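Local coordinates for protein transcriptional regulator (Thermus thermophilus, PDB 2H0A) that probably represses transcription as a CcpA-type regulator of the LacI family, with a core resembling periplasmic sugar-binding proteins that would sense an effector, at the interface of chains A and B. Coordinates in Å, arbitrary orientation; residue numbers count along the deposited sequence, not the author numbering. Chains: chain A/B, Transcriptional regulator.

The interface of chains A and B. Residues chain A 158, 160, 165-166, 169; chain B 165, 168-169.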
ATOM      1  N   TYR A 158      11.848  -3.461 -15.971  1.00 42.25           N
ATOM      2  CA  TYR A 158      12.001  -2.711 -14.739  1.00 40.73           C
ATOM      3  C   TYR A 158      11.106  -3.346 -13.706  1.00 41.02           C
ATOM      4  O   TYR A 158       9.934  -3.606 -13.963  1.00 40.96           O
ATOM      5  CB  TYR A 158      11.603  -1.250 -14.913  1.00 40.35           C
ATOM      6  CG  TYR A 158      12.041  -0.376 -13.753  1.00 40.59           C
ATOM      7  CD1 TYR A 158      13.351   0.076 -13.651  1.00 38.91           C
ATOM      8  CD2 TYR A 158      11.141  -0.001 -12.759  1.00 41.32           C
ATOM      9  CE1 TYR A 158      13.751   0.880 -12.603  1.00 38.11           C
ATOM     10  CE2 TYR A 158      11.535   0.803 -11.702  1.00 40.69           C
ATOM     11  CZ  TYR A 158      12.842   1.241 -11.631  1.00 40.02           C
ATOM     12  OH  TYR A 158      13.234   2.050 -10.582  1.00 40.91           O
ATOM     13  N   THR A 160       9.420  -3.106  -9.896  1.00 41.48           N
ATOM     14  CA  THR A 160       9.057  -2.138  -8.870  1.00 40.76           C
ATOM     15  C   THR A 160       7.763  -2.522  -8.147  1.00 39.83           C
ATOM     16  O   THR A 160       7.273  -3.637  -8.297  1.00 37.93           O
ATOM     17  CB  THR A 160       8.937  -0.710  -9.485  1.00 40.88           C
ATOM     18  OG1 THR A 160       8.643   0.234  -8.452  1.00 41.40           O
ATOM     19  CG2 THR A 160       7.855  -0.659 -10.552  1.00 39.93           C
ATOM     20  N   GLU A 165       4.138   5.806  -8.351  1.00 37.96           N
ATOM     21  CA  GLU A 165       5.516   6.222  -8.143  1.00 38.21           C
ATOM     22  C   GLU A 165       6.454   5.242  -8.838  1.00 38.86           C
ATOM     23  O   GLU A 165       7.458   5.653  -9.418  1.00 39.81           O
ATOM     24  CB  GLU A 165       5.840   6.291  -6.647  1.00 39.75           C
ATOM     25  CG  GLU A 165       5.089   7.378  -5.891  1.00 42.46           C
ATOM     26  CD  GLU A 165       3.634   7.029  -5.641  1.00 45.22           C
ATOM     27  OE1 GLU A 165       3.369   5.945  -5.070  1.00 46.56           O
ATOM     28  OE2 GLU A 165       2.756   7.842  -6.003  1.00 45.94           O
ATOM     29  N   GLY A 166       6.128   3.950  -8.769  1.00 36.69           N
ATOM     30  CA  GLY A 166       6.945   2.947  -9.425  1.00 33.93           C
ATOM     31  C   GLY A 166       6.973   3.186 -10.928  1.00 34.26           C
ATOM     32  O   GLY A 166       8.022   3.095 -11.568  1.00 31.53           O
ATOM     33  N   LEU A 169       9.180   6.153 -11.631  1.00 31.16           N
ATOM     34  CA  LEU A 169      10.578   5.778 -11.477  1.00 29.86           C
ATOM     35  C   LEU A 169      11.019   5.005 -12.732  1.00 31.87           C
ATOM     36  O   LEU A 169      12.122   5.214 -13.250  1.00 30.79           O
ATOM     37  CB  LEU A 169      10.756   4.886 -10.250  1.00 28.24           C
ATOM     38  CG  LEU A 169      11.477   5.282  -8.949  1.00 26.86           C
ATOM     39  CD1 LEU A 169      12.029   6.686  -8.999  1.00 23.01           C
ATOM     40  CD2 LEU A 169      10.492   5.116  -7.790  1.00 27.06           C
TER
ATOM     41  N   GLU B 165       9.691   4.279  -2.890  1.00 37.96           N
ATOM     42  CA  GLU B 165       9.692   4.869  -4.219  1.00 38.21           C
ATOM     43  C   GLU B 165       9.473   6.373  -4.109  1.00 38.86           C
ATOM     44  O   GLU B 165      10.088   7.144  -4.845  1.00 39.81           O
ATOM     45  CB  GLU B 165       8.600   4.240  -5.091  1.00 39.75           C
ATOM     46  CG  GLU B 165       8.828   2.772  -5.422  1.00 42.46           C
ATOM     47  CD  GLU B 165       8.539   1.848  -4.254  1.00 45.22           C
ATOM     48  OE1 GLU B 165       7.418   1.921  -3.699  1.00 46.56           O
ATOM     49  OE2 GLU B 165       9.426   1.042  -3.899  1.00 45.94           O
ATOM     50  N   ARG B 168      12.669   7.993  -3.132  1.00 38.21           N
ATOM     51  CA  ARG B 168      13.609   8.031  -4.243  1.00 37.18           C
ATOM     52  C   ARG B 168      13.201   9.145  -5.202  1.00 34.77           C
ATOM     53  O   ARG B 168      14.046   9.918  -5.652  1.00 35.16           O
ATOM     54  CB  ARG B 168      13.638   6.684  -4.973  1.00 39.23           C
ATOM     55  CG  ARG B 168      14.186   5.532  -4.138  1.00 44.73           C
ATOM     56  CD  ARG B 168      14.091   4.214  -4.894  1.00 47.94           C
ATOM     57  NE  ARG B 168      14.770   4.312  -6.177  1.00 53.29           N
ATOM     58  CZ  ARG B 168      14.481   3.575  -7.242  1.00 55.13           C
ATOM     59  NH1 ARG B 168      13.517   2.668  -7.178  1.00 56.29           N
ATOM     60  NH2 ARG B 168      15.146   3.763  -8.380  1.00 56.69           N
ATOM     61  N   LEU B 169      11.911   9.228  -5.513  1.00 31.16           N
ATOM     62  CA  LEU B 169      11.424  10.268  -6.408  1.00 29.86           C
ATOM     63  C   LEU B 169      11.802  11.637  -5.819  1.00 31.87           C
ATOM     64  O   LEU B 169      12.228  12.544  -6.544  1.00 30.79           O
ATOM     65  CB  LEU B 169       9.905  10.182  -6.545  1.00 28.24           C
ATOM     66  CG  LEU B 169       9.140   9.754  -7.811  1.00 26.86           C
ATOM     67  CD1 LEU B 169      10.063   9.426  -8.960  1.00 23.01           C
ATOM     68  CD2 LEU B 169       8.258   8.557  -7.451  1.00 27.06           C
TER
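A:Leu169 and B:Leu169 meet through their CD1 methyls, 3.4 Å apart, where the helices 164-175 of the two chains face each other across the two-fold axis. The second methyl of each leucine turns to the partner's glutamate: A:Leu169 CD2 lies 3.4 Å from B:Glu165 CB, the two side chains crossing at about a right angle, and the same pairing recurs with the chains exchanged. The glutamate contributes here with its aliphatic stem. A:Glu165 CB and B:Glu165 CB approach to 3.8 Å, while the chain, bent at chi2, carries each carboxylate away from the leucines. A:Glu165 OE1 and B:Glu165 OE1 are still 5.9 Å apart, and this proximity of like charges may slightly disfavour the pairing.

Beside the leucines, B:Arg168 reaches tip to tip toward A:Tyr158, with ring and guanidinium planes 29° apart. Both terminal nitrogens point at the phenolic oxygen, but the hydrogen bonds are weak: B:Arg168 NH2 to A:Tyr158 OH is 3.4 Å and NH1 to the same oxygen 3.5 Å, and the N-H groups are not straight on. One guanidinium face rests against A:Leu169, whose CG stands 3.7 Å above the plane, toward its rim. An alanine in place of B:Arg168 would probably leave A:Tyr158 OH without these donors and A:Leu169 without the flat group packed against its branch point.

Behind this first shell, A:Tyr158 CG is anti to the backbone N (chi1 -167°), which sends the ring out from strand 157-160 toward the partner. A:Thr160, on the same strand, brings OG1 to 4.0 Å from B:Glu165 CG, a peripheral contact. The patch thus joins a strand and the N-terminal part of the following helix to the matching helix of the other subunit, within the periplasmic-binding-protein-like region; since LacI-family regulators commonly dimerise, it plausibly belongs to the functional dimer.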